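Local coordinates for uncharacterized protein (Bacteroides ovatus, PDB 3NQK) that is of unknown function but is built of beta-rich domains, including one of the BT_3044-like C-terminal family, at residues M241-S255 / R266-F280. Residues are numbered along the deposited sequence; the frame is centred on the assembly and turned at random.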
loop_
_atom_site.group_PDB
_atom_site.type_symbol
_atom_site.label_atom_id
_atom_site.label_comp_id
_atom_site.label_asym_id
_atom_site.label_seq_id
_atom_site.Cartn_x
_atom_site.Cartn_y
_atom_site.Cartn_z
HETATM N N MSE A 241 31.522 -19.856 23.436
HETATM C CA MSE A 241 30.356 -20.341 24.171
HETATM C C MSE A 241 30.174 -21.851 24.024
HETATM O O MSE A 241 29.236 -22.410 24.569
HETATM C CB MSE A 241 29.075 -19.619 23.727
HETATM C CG MSE A 241 28.584 -19.960 22.340
HETATM SE SE MSE A 241 26.685 -19.561 22.141
HETATM C CE MSE A 241 26.705 -19.214 20.260
ATOM N N GLU A 242 31.084 -22.504 23.297
ATOM C CA GLU A 242 31.026 -23.951 23.096
ATOM C C GLU A 242 29.622 -24.391 22.623
ATOM O O GLU A 242 29.010 -25.311 23.196
ATOM C CB GLU A 242 31.420 -24.713 24.387
ATOM C CG GLU A 242 32.905 -24.509 24.864
ATOM C CD GLU A 242 33.955 -25.013 23.836
ATOM O OE1 GLU A 242 33.724 -26.071 23.186
ATOM O OE2 GLU A 242 35.011 -24.354 23.693
ATOM N N PHE A 243 29.121 -23.722 21.591
ATOM C CA PHE A 243 27.871 -24.095 20.995
ATOM C C PHE A 243 27.995 -25.442 20.353
ATOM O O PHE A 243 29.003 -25.741 19.724
ATOM C CB PHE A 243 27.476 -23.089 19.940
ATOM C CG PHE A 243 26.234 -23.457 19.192
ATOM C CD1 PHE A 243 24.979 -23.185 19.729
ATOM C CD2 PHE A 243 26.312 -24.053 17.931
ATOM C CE1 PHE A 243 23.810 -23.503 19.026
ATOM C CE2 PHE A 243 25.150 -24.372 17.218
ATOM C CZ PHE A 243 23.900 -24.104 17.770
ATOM N N GLU A 244 26.933 -26.241 20.457
ATOM C CA GLU A 244 26.923 -27.587 19.902
ATOM C C GLU A 244 25.487 -27.997 19.518
ATOM O O GLU A 244 24.621 -28.143 20.372
ATOM C CB GLU A 244 27.507 -28.567 20.918
ATOM C CG GLU A 244 27.986 -29.894 20.321
ATOM C CD GLU A 244 28.313 -30.940 21.407
ATOM O OE1 GLU A 244 28.458 -30.545 22.599
ATOM O OE2 GLU A 244 28.393 -32.153 21.071
ATOM N N LEU A 245 25.246 -28.135 18.224
ATOM C CA LEU A 245 23.936 -28.502 17.729
ATOM C C LEU A 245 23.678 -29.979 17.996
ATOM O O LEU A 245 24.568 -30.810 17.824
ATOM C CB LEU A 245 23.861 -28.222 16.234
ATOM C CG LEU A 245 22.495 -28.378 15.576
ATOM C CD1 LEU A 245 21.512 -27.361 16.126
ATOM C CD2 LEU A 245 22.623 -28.249 14.042
ATOM N N ILE A 246 22.465 -30.302 18.417
ATOM C CA ILE A 246 22.086 -31.694 18.676
ATOM C C ILE A 246 20.913 -32.118 17.776
ATOM O O ILE A 246 19.800 -31.624 17.917
ATOM C CB ILE A 246 21.693 -31.885 20.138
ATOM C CG1 ILE A 246 22.900 -31.627 21.033
ATOM C CG2 ILE A 246 21.115 -33.325 20.379
ATOM C CD1 ILE A 246 22.559 -31.562 22.504
ATOM N N GLY A 247 21.165 -33.067 16.887
ATOM C CA GLY A 247 20.147 -33.505 15.936
ATOM C C GLY A 247 20.171 -32.621 14.701
ATOM O O GLY A 247 21.224 -32.057 14.344
ATOM N N THR A 248 19.040 -32.537 14.006
ATOM C CA THR A 248 18.934 -31.652 12.856
ATOM C C THR A 248 17.727 -30.775 13.051
ATOM O O THR A 248 16.616 -31.264 13.146
ATOM C CB THR A 248 18.840 -32.432 11.486
ATOM O OG1 THR A 248 17.688 -33.263 11.486
ATOM C CG2 THR A 248 20.111 -33.303 11.243
ATOM N N PRO A 249 17.952 -29.473 13.202
ATOM C CA PRO A 249 16.862 -28.570 13.455
ATOM C C PRO A 249 15.967 -28.437 12.257
ATOM O O PRO A 249 16.431 -28.528 11.118
ATOM C CB PRO A 249 17.564 -27.245 13.761
ATOM C CG PRO A 249 18.859 -27.340 13.096
ATOM C CD PRO A 249 19.246 -28.774 13.154
ATOM N N THR A 250 14.701 -28.155 12.521
ATOM C CA THR A 250 13.671 -28.151 11.511
ATOM C C THR A 250 12.810 -26.924 11.608
ATOM O O THR A 250 12.793 -26.243 12.652
ATOM C CB THR A 250 12.786 -29.388 11.686
ATOM O OG1 THR A 250 13.320 -30.443 10.896
ATOM C CG2 THR A 250 11.334 -29.117 11.256
ATOM N N TYR A 251 12.108 -26.608 10.515
ATOM C CA TYR A 251 11.098 -25.534 10.545
ATOM C C TYR A 251 9.908 -25.822 9.663
ATOM O O TYR A 251 9.986 -26.609 8.740
ATOM C CB TYR A 251 11.705 -24.208 10.147
ATOM C CG TYR A 251 11.837 -23.983 8.666
ATOM C CD1 TYR A 251 12.973 -24.384 7.985
ATOM C CD2 TYR A 251 10.889 -23.264 7.976
ATOM C CE1 TYR A 251 13.135 -24.105 6.646
ATOM C CE2 TYR A 251 11.033 -22.988 6.640
ATOM C CZ TYR A 251 12.154 -23.411 5.975
ATOM O OH TYR A 251 12.298 -23.132 4.635
ATOM N N SER A 252 8.812 -25.136 9.937
ATOM C CA SER A 252 7.606 -25.287 9.161
ATOM C C SER A 252 6.904 -23.954 9.058
ATOM O O SER A 252 6.859 -23.204 10.016
ATOM C CB SER A 252 6.684 -26.291 9.829
ATOM O OG SER A 252 5.956 -25.673 10.857
ATOM N N SER A 253 6.347 -23.665 7.891
ATOM C CA SER A 253 5.623 -22.424 7.675
ATOM C C SER A 253 4.175 -22.744 7.367
ATOM O O SER A 253 3.900 -23.614 6.593
ATOM C CB SER A 253 6.247 -21.648 6.532
ATOM O OG SER A 253 5.688 -20.338 6.442
ATOM N N THR A 254 3.252 -22.041 8.005
ATOM C CA THR A 254 1.815 -22.316 7.830
ATOM C C THR A 254 1.009 -21.023 7.862
ATOM O O THR A 254 1.428 -20.051 8.473
ATOM C CB THR A 254 1.318 -23.249 8.931
ATOM O OG1 THR A 254 2.172 -24.381 8.991
ATOM C CG2 THR A 254 -0.076 -23.712 8.656
ATOM N N SER A 255 -0.143 -21.014 7.196
ATOM C CA SER A 255 -0.971 -19.809 7.133
ATOM C C SER A 255 -2.446 -20.132 7.171
ATOM O O SER A 255 -2.905 -21.005 6.464
ATOM C CB SER A 255 -0.667 -19.038 5.853
ATOM O OG SER A 255 0.712 -18.750 5.742
ATOM N N ARG A 266 -2.976 -15.084 9.072
ATOM C CA ARG A 266 -2.008 -15.274 10.126
ATOM C C ARG A 266 -0.962 -16.281 9.671
ATOM O O ARG A 266 -1.283 -17.423 9.403
ATOM C CB ARG A 266 -2.698 -15.766 11.390
ATOM C CG ARG A 266 -3.686 -14.733 12.005
ATOM C CD ARG A 266 -3.987 -15.038 13.491
ATOM N NE ARG A 266 -5.072 -14.208 14.028
ATOM C CZ ARG A 266 -4.945 -12.928 14.409
ATOM N NH1 ARG A 266 -3.773 -12.289 14.302
ATOM N NH2 ARG A 266 -6.004 -12.280 14.880
ATOM N N ARG A 267 0.279 -15.826 9.521
ATOM C CA ARG A 267 1.361 -16.674 9.015
ATOM C C ARG A 267 2.307 -17.055 10.140
ATOM O O ARG A 267 2.841 -16.192 10.845
ATOM C CB ARG A 267 2.131 -15.959 7.911
ATOM C CG ARG A 267 2.961 -16.905 7.024
ATOM C CD ARG A 267 3.914 -16.147 6.079
ATOM N NE ARG A 267 3.200 -15.302 5.112
ATOM C CZ ARG A 267 2.632 -15.749 3.992
ATOM N NH1 ARG A 267 2.664 -17.043 3.691
ATOM N NH2 ARG A 267 2.011 -14.906 3.184
ATOM N N TYR A 268 2.509 -18.346 10.308
ATOM C CA TYR A 268 3.333 -18.868 11.381
ATOM C C TYR A 268 4.597 -19.528 10.843
ATOM O O TYR A 268 4.540 -20.308 9.890
ATOM C CB TYR A 268 2.551 -19.894 12.168
ATOM C CG TYR A 268 1.269 -19.375 12.755
ATOM C CD1 TYR A 268 1.241 -18.794 14.020
ATOM C CD2 TYR A 268 0.079 -19.490 12.071
ATOM C CE1 TYR A 268 0.056 -18.344 14.577
ATOM C CE2 TYR A 268 -1.115 -19.027 12.625
ATOM C CZ TYR A 268 -1.110 -18.456 13.872
ATOM O OH TYR A 268 -2.277 -17.998 14.408
ATOM N N VAL A 269 5.737 -19.183 11.428
ATOM C CA VAL A 269 6.980 -19.900 11.172
ATOM C C VAL A 269 7.431 -20.486 12.465
ATOM O O VAL A 269 7.719 -19.756 13.410
ATOM C CB VAL A 269 8.076 -18.993 10.675
ATOM C CG1 VAL A 269 9.365 -19.788 10.526
ATOM C CG2 VAL A 269 7.678 -18.343 9.344
ATOM N N GLN A 270 7.426 -21.801 12.543
ATOM C CA GLN A 270 7.818 -22.499 13.747
ATOM C C GLN A 270 9.145 -23.187 13.530
ATOM O O GLN A 270 9.327 -23.894 12.542
ATOM C CB GLN A 270 6.755 -23.533 14.124
ATOM C CG GLN A 270 7.042 -24.284 15.434
ATOM C CD GLN A 270 6.040 -25.404 15.701
ATOM O OE1 GLN A 270 5.902 -26.339 14.904
ATOM N NE2 GLN A 270 5.356 -25.322 16.824
ATOM N N ILE A 271 10.071 -22.997 14.457
ATOM C CA ILE A 271 11.383 -23.624 14.347
ATOM C C ILE A 271 11.613 -24.572 15.517
ATOM O O ILE A 271 11.268 -24.256 16.654
ATOM C CB ILE A 271 12.530 -22.567 14.254
ATOM C CG1 ILE A 271 12.534 -21.653 15.466
ATOM C CG2 ILE A 271 12.360 -21.730 13.038
ATOM C CD1 ILE A 271 13.756 -20.719 15.513
HETATM N N MSE A 272 12.182 -25.746 15.217
HETATM C CA MSE A 272 12.403 -26.807 16.220
HETATM C C MSE A 272 13.877 -27.176 16.283
HETATM O O MSE A 272 14.495 -27.468 15.273
HETATM C CB MSE A 272 11.562 -28.026 15.869
HETATM C CG MSE A 272 10.067 -27.790 16.031
HETATM SE SE MSE A 272 8.989 -28.864 14.830
HETATM C CE MSE A 272 8.872 -27.650 13.283
ATOM N N PHE A 273 14.425 -27.198 17.482
ATOM C CA PHE A 273 15.852 -27.309 17.640
ATOM C C PHE A 273 16.231 -27.778 19.012
ATOM O O PHE A 273 15.426 -27.771 19.927
ATOM C CB PHE A 273 16.472 -25.946 17.413
ATOM C CG PHE A 273 15.882 -24.873 18.280
ATOM C CD1 PHE A 273 14.794 -24.148 17.854
ATOM C CD2 PHE A 273 16.364 -24.650 19.546
ATOM C CE1 PHE A 273 14.236 -23.186 18.658
ATOM C CE2 PHE A 273 15.804 -23.676 20.360
ATOM C CZ PHE A 273 14.749 -22.951 19.918
ATOM N N GLU A 274 17.501 -28.105 19.164
ATOM C CA GLU A 274 18.042 -28.536 20.426
ATOM C C GLU A 274 19.528 -28.337 20.383
ATOM O O GLU A 274 20.165 -28.724 19.429
ATOM C CB GLU A 274 17.711 -30.002 20.662
ATOM C CG GLU A 274 18.274 -30.576 21.978
ATOM C CD GLU A 274 17.675 -31.956 22.339
ATOM O OE1 GLU A 274 17.206 -32.683 21.414
ATOM O OE2 GLU A 274 17.672 -32.298 23.544
ATOM N N TYR A 275 20.085 -27.679 21.394
ATOM C CA TYR A 275 21.542 -27.441 21.422
ATOM C C TYR A 275 22.090 -27.243 22.818
ATOM O O TYR A 275 21.348 -27.046 23.771
ATOM C CB TYR A 275 21.906 -26.225 20.557
ATOM C CG TYR A 275 21.284 -24.896 21.003
ATOM C CD1 TYR A 275 21.839 -24.148 22.028
ATOM C CD2 TYR A 275 20.193 -24.368 20.337
ATOM C CE1 TYR A 275 21.274 -22.911 22.413
ATOM C CE2 TYR A 275 19.631 -23.160 20.704
ATOM C CZ TYR A 275 20.172 -22.428 21.734
ATOM O OH TYR A 275 19.588 -21.202 22.078
ATOM N N ASP A 276 23.405 -27.295 22.922
ATOM C CA ASP A 276 24.094 -26.982 24.157
ATOM C C ASP A 276 24.875 -25.721 23.960
ATOM O O ASP A 276 25.338 -25.448 22.847
ATOM C CB ASP A 276 25.091 -28.093 24.523
ATOM C CG ASP A 276 24.429 -29.320 25.101
ATOM O OD1 ASP A 276 23.323 -29.199 25.675
ATOM O OD2 ASP A 276 25.055 -30.409 25.027
ATOM N N PHE A 277 25.071 -24.969 25.048
ATOM C CA PHE A 277 26.028 -23.861 25.067
ATOM C C PHE A 277 26.379 -23.502 26.486
ATOM O O PHE A 277 25.787 -24.009 27.426
ATOM C CB PHE A 277 25.478 -22.651 24.346
ATOM C CG PHE A 277 24.603 -21.787 25.186
ATOM C CD1 PHE A 277 23.283 -22.133 25.417
ATOM C CD2 PHE A 277 25.073 -20.581 25.682
ATOM C CE1 PHE A 277 22.450 -21.309 26.178
ATOM C CE2 PHE A 277 24.249 -19.756 26.456
ATOM C CZ PHE A 277 22.942 -20.121 26.699
ATOM N N GLN A 278 27.366 -22.639 26.640
ATOM C CA GLN A 278 27.836 -22.216 27.963
ATOM C C GLN A 278 27.766 -20.730 28.077
ATOM O O GLN A 278 28.078 -20.017 27.116
ATOM C CB GLN A 278 29.288 -22.637 28.172
ATOM C CG GLN A 278 29.510 -24.104 28.088
ATOM C CD GLN A 278 30.914 -24.510 28.495
ATOM O OE1 GLN A 278 31.860 -23.690 28.480
ATOM N NE2 GLN A 278 31.067 -25.768 28.859
ATOM N N ASP A 279 27.410 -20.249 29.273
ATOM C CA ASP A 279 27.415 -18.825 29.576
ATOM C C ASP A 279 28.627 -18.587 30.406
ATOM O O ASP A 279 28.771 -19.159 31.476
ATOM C CB ASP A 279 26.136 -18.421 30.335
ATOM C CG ASP A 279 26.163 -16.964 30.829
ATOM O OD1 ASP A 279 27.247 -16.355 30.847
ATOM O OD2 ASP A 279 25.102 -16.460 31.257
ATOM N N PHE A 280 29.532 -17.768 29.896
ATOM C CA PHE A 280 30.816 -17.563 30.543
ATOM C C PHE A 280 31.070 -16.090 30.829
ATOM O O PHE A 280 32.208 -15.680 31.045
ATOM C CB PHE A 280 31.922 -18.116 29.661
ATOM C CG PHE A 280 32.004 -17.463 28.324
ATOM C CD1 PHE A 280 31.170 -17.854 27.299
ATOM C CD2 PHE A 280 32.913 -16.445 28.090
ATOM C CE1 PHE A 280 31.244 -17.254 26.063
ATOM C CE2 PHE A 280 32.991 -15.836 26.852
ATOM C CZ PHE A 280 32.156 -16.243 25.839
#
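F243 lays CE1 over one face of the Y275 ring, toward its rim, with CE1 3.5 Å from CG of Y275 and the two ring planes inclined at 45°. The phenylalanine reaches across because its CG stands anti to the backbone N (chi1 176°). Beside this pair, the selenium of selenomethionine M241 makes an oblique Met-aromatic contact with F277, SE lying 5.0 Å from the ring centroid. Replacing F243 with an alanine would probably uncover that face of Y275 and open a gap against I220 of strand 219-224, which both side chains touch. This aromatic side is the tightly packed part of the contact.

The other side is more polar and partly solvent-facing: the E244 side chain is exposed, although D276 beside it is buried. I246 directs CD1 to 3.7 Å from OD2 of D276, while E244 OE1 comes within 4.2 Å of the same D276 OD2. The proximity of two carboxylates is probably eased by R295, which forms salt bridges with D276 and E274. Farther along, CE of selenomethionine M272 rests 3.5 Å from CG2 of T250, the two side chains running alongside each other.

The backbones form an antiparallel beta hairpin, interrupted at G247 and T248, which bulge away from strand 264-279, so that the pairing shifts by two residues between L245 and T250; before the break E244 pairs with D276 and I246 N still bonds to E274 O. Beyond it, paired bonds join T250 to M272, S252 to Q270 and T254 to Y268; the M272 N to T250 O bond is 2.7 Å long and nearly straight (174°).

Strand 264-279 is flanked by strand 292-307, to which R267 and V269 are joined by backbone hydrogen bonds with R304 and L302, whereas the aromatic face packs on strands 219-224 and 230-234. At the far end, T254 and S255 meet V52 and C106 of the second subunit.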